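Local coordinates for protein N-acetylglucosamine 2-epimerase (Xylella fastidiosa, PDB 3GT5) that is probably a sugar isomerase, related to enzymes that epimerise N-acylglucosamine, at residues R25-D28 against G32-H35; R85-N90 against W98-D103. All coordinates share one frame; numbering follows the deposited sequence.

Contact 1. Residues R25-D28 against G32-H35; sequences RCID and GFFH
Two backbone hydrogen bonds join Cys26 to Phe34 and Asp28 to Gly32, and between them they define a single beta bridge of Ile27 with Phe33, the two CA atoms of that pair 4.6 Å apart. The bridge closes a short loop that follows helix 8-22 and leads into strand 36-37, in the amino-terminal part of what family membership indicates is an (alpha/alpha)6 barrel. Phe34 N donates to Cys26 O at 2.8 Å with an N-H...O angle of 149°, and Asp28 N donates to Gly32 O at 2.9 Å. Cys26 O also receives the CA-H of Phe33, a weaker and more bent contact. Gly32 O has a second donor as well, His79 NE2 from helix 71-88, which ties the bridge to that helix.

Asp28 and Phe34 are the two residues most covered by the opposite segment. With CG of Asp28 anti to its own nitrogen (chi1 -175°), the carboxylate stacks nearly parallel to the Phe34 ring beside its CE1-CZ rim, the planes 13° apart and Asp28 CG 3.6 Å from Phe34 CZ. Asp28 CB sits over the ring face toward the rim as a CH-pi contact, 3.9 Å from the centroid of Phe34. The charge of this carboxylate is met elsewhere: OD2 forms a salt bridge with Arg49, and OD1 accepts from Ala30 N inside the loop.

Ile27 CG1 meets the edge of the Phe33 ring, 3.9 Å from Phe33 CE1, and Cys26 O also lies at the edge, in the ring plane. Cys26 and Ile27 touch Tyr61 of helix 51-68 too. The thiol reaches Phe33 obliquely in a sulfur-aromatic contact: SG of Cys26, set between its own N and carbonyl carbon, lies 3.8 Å from Phe33 CD1.

Contact 2. Residues R85-N90 against W98-D103; sequences RDVHRN and WTLCDD
Val87, in the last turn of helix 71-88, points toward segment 98-103 and meets it through one methyl. CG1, anti to the backbone N (chi1 -178°), lies 3.6 Å from Leu100 CD1. Val87 CG1 is also 3.9 Å from the carboxylate carbon CG of Asp103, whose side chain runs crosswise to that of Val87; the polar end of Asp103 is engaged by Tyr83, whose OH is hydrogen-bonded to OD1.

Next comes His88, whose ring receives the same Leu100 methyl over one face. Leu100 CD1 is 3.6 Å from the His88 centroid and 15° off the ring normal, the geometry of a CH-pi contact, displaced toward the rim so that CE1 is the nearest ring atom. No hydrogen bond crosses the two segments: a helix end is packed against strand 99-101 of the antiparallel sheet, whose pairing with strand 104-111 begins at a classic beta bulge, Trp98 and Thr99 both opposite Asp107. The rotation of the imidazole is fixed from both nitrogens, ND1 of His88 being hydrogen-bonded to Ala97 O and NE2 to Ser54 OG.

How the contacts relate
From the N terminus, the chain leaves helix 8-22 and soon closes contact 1, a tight loop with three residues between its segments. It then runs through strands 36-37, 43-45 and 48-50 and helices 51-68 and 71-88 before contact 2 closes the turn from helix 71-88 to strand 99-101, with seven residues between its segments. The two closures are in series, neither nested nor crossed. The centres of contact 1 and contact 2 lie about 14 Å apart, and the nearest atoms of contact 1 and contact 2 are about 5 Å apart, without touching. Shared neighbours relate them: helix 71-88 reaches contact 1 through His79 and supplies one side of contact 2, while Ser54 of helix 51-68 touches His35 of contact 1 and bonds to His88 of contact 2.

Contact 1. Residues R25-D28 against G32-H35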
loop_
_atom_site.group_PDB
_atom_site.type_symbol
_atom_site.label_atom_id
_atom_site.label_comp_id
_atom_site.label_asym_id
_atom_site.label_seq_id
_atom_site.Cartn_x
_atom_site.Cartn_y
_atom_site.Cartn_z
ATOM N N ARG A 25 -19.828 8.972 -5.124
ATOM C CA ARG A 25 -19.652 10.188 -4.334
ATOM C C ARG A 25 -18.218 10.745 -4.303
ATOM O O ARG A 25 -18.031 11.945 -4.091
ATOM C CB ARG A 25 -20.154 9.976 -2.913
ATOM C CG ARG A 25 -21.672 9.941 -2.841
ATOM C CD ARG A 25 -22.185 9.580 -1.459
ATOM N NE ARG A 25 -21.564 8.349 -0.951
ATOM C CZ ARG A 25 -21.823 7.826 0.241
ATOM N NH1 ARG A 25 -21.208 6.702 0.635
ATOM N NH2 ARG A 25 -22.717 8.400 1.026
ATOM N N CYS A 26 -17.221 9.882 -4.559
ATOM C CA CYS A 26 -15.835 10.330 -4.545
ATOM C C CYS A 26 -15.418 11.145 -5.778
ATOM O O CYS A 26 -14.362 11.784 -5.760
ATOM C CB CYS A 26 -14.866 9.141 -4.371
ATOM S SG CYS A 26 -14.811 8.028 -5.803
ATOM N N ILE A 27 -16.231 11.125 -6.835
ATOM C CA ILE A 27 -15.855 11.725 -8.127
ATOM C C ILE A 27 -16.169 13.225 -8.130
ATOM O O ILE A 27 -17.322 13.667 -7.863
ATOM C CB ILE A 27 -16.543 11.005 -9.310
ATOM C CG1 ILE A 27 -16.086 9.530 -9.414
ATOM C CG2 ILE A 27 -16.315 11.772 -10.608
ATOM C CD1 ILE A 27 -16.985 8.717 -10.279
ATOM N N ASP A 28 -15.143 14.025 -8.377
ATOM C CA ASP A 28 -15.311 15.448 -8.512
ATOM C C ASP A 28 -15.339 15.737 -10.008
ATOM O O ASP A 28 -14.315 15.613 -10.681
ATOM C CB ASP A 28 -14.159 16.170 -7.836
ATOM C CG ASP A 28 -14.320 17.681 -7.817
ATOM O OD1 ASP A 28 -15.268 18.220 -8.437
ATOM O OD2 ASP A 28 -13.469 18.341 -7.184
ATOM N N GLY A 32 -10.509 15.032 -10.743
ATOM C CA GLY A 32 -10.066 14.030 -9.772
ATOM C C GLY A 32 -11.166 13.564 -8.823
ATOM O O GLY A 32 -12.366 13.575 -9.165
ATOM N N PHE A 33 -10.740 13.210 -7.610
ATOM C CA PHE A 33 -11.608 12.675 -6.579
ATOM C C PHE A 33 -11.507 13.515 -5.320
ATOM O O PHE A 33 -10.459 14.130 -5.049
ATOM C CB PHE A 33 -11.205 11.226 -6.258
ATOM C CG PHE A 33 -11.143 10.334 -7.450
ATOM C CD1 PHE A 33 -12.296 9.761 -7.995
ATOM C CD2 PHE A 33 -9.943 10.092 -8.079
ATOM C CE1 PHE A 33 -12.207 8.890 -9.127
ATOM C CE2 PHE A 33 -9.870 9.286 -9.211
ATOM C CZ PHE A 33 -11.008 8.682 -9.724
ATOM N N PHE A 34 -12.582 13.520 -4.533
ATOM C CA PHE A 34 -12.536 14.062 -3.179
ATOM C C PHE A 34 -11.750 13.046 -2.323
ATOM O O PHE A 34 -11.836 11.819 -2.536
ATOM C CB PHE A 34 -13.931 14.264 -2.606
ATOM C CG PHE A 34 -14.788 15.161 -3.435
ATOM C CD1 PHE A 34 -14.530 16.547 -3.485
ATOM C CD2 PHE A 34 -15.843 14.644 -4.180
ATOM C CE1 PHE A 34 -15.323 17.397 -4.272
ATOM C CE2 PHE A 34 -16.627 15.503 -4.975
ATOM C CZ PHE A 34 -16.360 16.875 -5.004
ATOM N N HIS A 35 -10.997 13.546 -1.357
ATOM C CA HIS A 35 -10.065 12.707 -0.586
ATOM C C HIS A 35 -10.353 12.576 0.922
ATOM O O HIS A 35 -9.622 11.882 1.616
ATOM C CB HIS A 35 -8.631 13.208 -0.797
ATOM C CG HIS A 35 -8.158 13.077 -2.208
ATOM N ND1 HIS A 35 -6.974 13.622 -2.649
ATOM C CD2 HIS A 35 -8.710 12.462 -3.280
ATOM C CE1 HIS A 35 -6.807 13.334 -3.927
ATOM N NE2 HIS A 35 -7.833 12.607 -4.331
#

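Contact 2. Residues R85-N90 against W98-D103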
loop_
_atom_site.group_PDB
_atom_site.type_symbol
_atom_site.label_atom_id
_atom_site.label_comp_id
_atom_site.label_asym_id
_atom_site.label_seq_id
_atom_site.Cartn_x
_atom_site.Cartn_y
_atom_site.Cartn_z
ATOM N N ARG A 85 -2.085 13.454 -14.355
ATOM C CA ARG A 85 -1.215 14.008 -15.397
ATOM C C ARG A 85 -1.349 15.513 -15.670
ATOM O O ARG A 85 -0.359 16.146 -16.043
ATOM C CB ARG A 85 -1.350 13.190 -16.677
ATOM C CG ARG A 85 -0.774 11.818 -16.516
ATOM C CD ARG A 85 -0.468 11.104 -17.773
ATOM N NE ARG A 85 0.533 11.728 -18.628
ATOM C CZ ARG A 85 1.858 11.662 -18.485
ATOM N NH1 ARG A 85 2.422 11.057 -17.441
ATOM N NH2 ARG A 85 2.648 12.240 -19.392
ATOM N N ASP A 86 -2.541 16.075 -15.458
ATOM C CA ASP A 86 -2.825 17.466 -15.802
ATOM C C ASP A 86 -2.728 18.421 -14.646
ATOM O O ASP A 86 -2.477 19.635 -14.864
ATOM C CB ASP A 86 -4.210 17.568 -16.413
ATOM C CG ASP A 86 -4.330 16.753 -17.689
ATOM O OD1 ASP A 86 -3.280 16.310 -18.240
ATOM O OD2 ASP A 86 -5.471 16.552 -18.143
ATOM N N VAL A 87 -2.905 17.909 -13.419
ATOM C CA VAL A 87 -2.941 18.768 -12.242
ATOM C C VAL A 87 -1.766 18.499 -11.304
ATOM O O VAL A 87 -1.115 19.434 -10.883
ATOM C CB VAL A 87 -4.274 18.672 -11.507
ATOM C CG1 VAL A 87 -4.323 19.609 -10.317
ATOM C CG2 VAL A 87 -5.416 18.957 -12.491
ATOM N N HIS A 88 -1.478 17.236 -10.977
ATOM C CA HIS A 88 -0.325 16.927 -10.104
ATOM C C HIS A 88 1.014 17.125 -10.806
ATOM O O HIS A 88 1.942 17.660 -10.222
ATOM C CB HIS A 88 -0.362 15.492 -9.541
ATOM C CG HIS A 88 -1.325 15.318 -8.413
ATOM N ND1 HIS A 88 -1.010 15.643 -7.112
ATOM C CD2 HIS A 88 -2.611 14.883 -8.401
ATOM C CE1 HIS A 88 -2.051 15.358 -6.338
ATOM N NE2 HIS A 88 -3.025 14.876 -7.093
ATOM N N ARG A 89 1.105 16.677 -12.040
ATOM C CA ARG A 89 2.383 16.627 -12.721
ATOM C C ARG A 89 2.836 18.009 -13.185
ATOM O O ARG A 89 2.079 18.745 -13.806
ATOM C CB ARG A 89 2.312 15.706 -13.904
ATOM C CG ARG A 89 3.660 15.405 -14.557
ATOM C CD ARG A 89 3.508 14.453 -15.730
ATOM N NE ARG A 89 4.831 14.120 -16.216
ATOM C CZ ARG A 89 5.450 14.728 -17.220
ATOM N NH1 ARG A 89 4.824 15.688 -17.911
ATOM N NH2 ARG A 89 6.682 14.354 -17.546
ATOM N N ASN A 90 4.076 18.319 -12.854
ATOM C CA ASN A 90 4.756 19.536 -13.283
ATOM C C ASN A 90 5.513 19.233 -14.586
ATOM O O ASN A 90 6.525 18.502 -14.586
ATOM C CB ASN A 90 5.692 20.023 -12.179
ATOM C CG ASN A 90 6.436 21.282 -12.557
ATOM O OD1 ASN A 90 6.436 21.686 -13.727
ATOM N ND2 ASN A 90 7.086 21.897 -11.576
ATOM N N TRP A 98 2.839 16.828 -4.270
ATOM C CA TRP A 98 2.452 15.975 -3.142
ATOM C C TRP A 98 1.046 16.309 -2.628
ATOM O O TRP A 98 0.217 15.423 -2.408
ATOM C CB TRP A 98 3.529 16.119 -2.043
ATOM C CG TRP A 98 3.424 15.214 -0.860
ATOM C CD1 TRP A 98 3.336 15.599 0.445
ATOM C CD2 TRP A 98 3.477 13.769 -0.837
ATOM N NE1 TRP A 98 3.290 14.527 1.263
ATOM C CE2 TRP A 98 3.393 13.379 0.515
ATOM C CE3 TRP A 98 3.611 12.765 -1.821
ATOM C CZ2 TRP A 98 3.411 12.041 0.909
ATOM C CZ3 TRP A 98 3.634 11.423 -1.408
ATOM C CH2 TRP A 98 3.540 11.076 -0.061
ATOM N N THR A 99 0.791 17.602 -2.389
ATOM C CA THR A 99 -0.538 18.065 -2.002
ATOM C C THR A 99 -0.934 19.334 -2.794
ATOM O O THR A 99 -0.086 20.136 -3.241
ATOM C CB THR A 99 -0.599 18.358 -0.502
ATOM O OG1 THR A 99 0.395 19.326 -0.207
ATOM C CG2 THR A 99 -0.328 17.117 0.380
ATOM N N LEU A 100 -2.241 19.475 -3.001
ATOM C CA LEU A 100 -2.826 20.586 -3.730
ATOM C C LEU A 100 -3.922 21.153 -2.869
ATOM O O LEU A 100 -4.523 20.455 -2.053
ATOM C CB LEU A 100 -3.424 20.139 -5.060
ATOM C CG LEU A 100 -2.557 19.399 -6.080
ATOM C CD1 LEU A 100 -3.393 18.511 -7.004
ATOM C CD2 LEU A 100 -1.761 20.397 -6.887
ATOM N N CYS A 101 -4.164 22.444 -3.037
ATOM C CA CYS A 101 -5.318 23.059 -2.431
ATOM C C CYS A 101 -5.964 23.942 -3.497
ATOM O O CYS A 101 -5.335 24.867 -4.028
ATOM C CB CYS A 101 -4.947 23.853 -1.195
ATOM S SG CYS A 101 -6.459 24.552 -0.497
ATOM N N ASP A 102 -7.200 23.589 -3.846
ATOM C CA ASP A 102 -7.932 24.163 -4.982
ATOM C C ASP A 102 -7.137 24.186 -6.297
ATOM O O ASP A 102 -7.108 25.180 -7.002
ATOM C CB ASP A 102 -8.454 25.560 -4.608
ATOM C CG ASP A 102 -9.926 25.767 -4.992
ATOM O OD1 ASP A 102 -10.591 24.787 -5.411
ATOM O OD2 ASP A 102 -10.416 26.917 -4.864
ATOM N N ASP A 103 -6.528 23.052 -6.626
ATOM C CA ASP A 103 -5.708 22.867 -7.839
ATOM C C ASP A 103 -4.437 23.726 -7.870
ATOM O O ASP A 103 -3.705 23.676 -8.860
ATOM C CB ASP A 103 -6.541 23.044 -9.133
ATOM C CG ASP A 103 -7.421 21.832 -9.447
ATOM O OD1 ASP A 103 -7.584 20.951 -8.580
ATOM O OD2 ASP A 103 -7.945 21.740 -10.577
#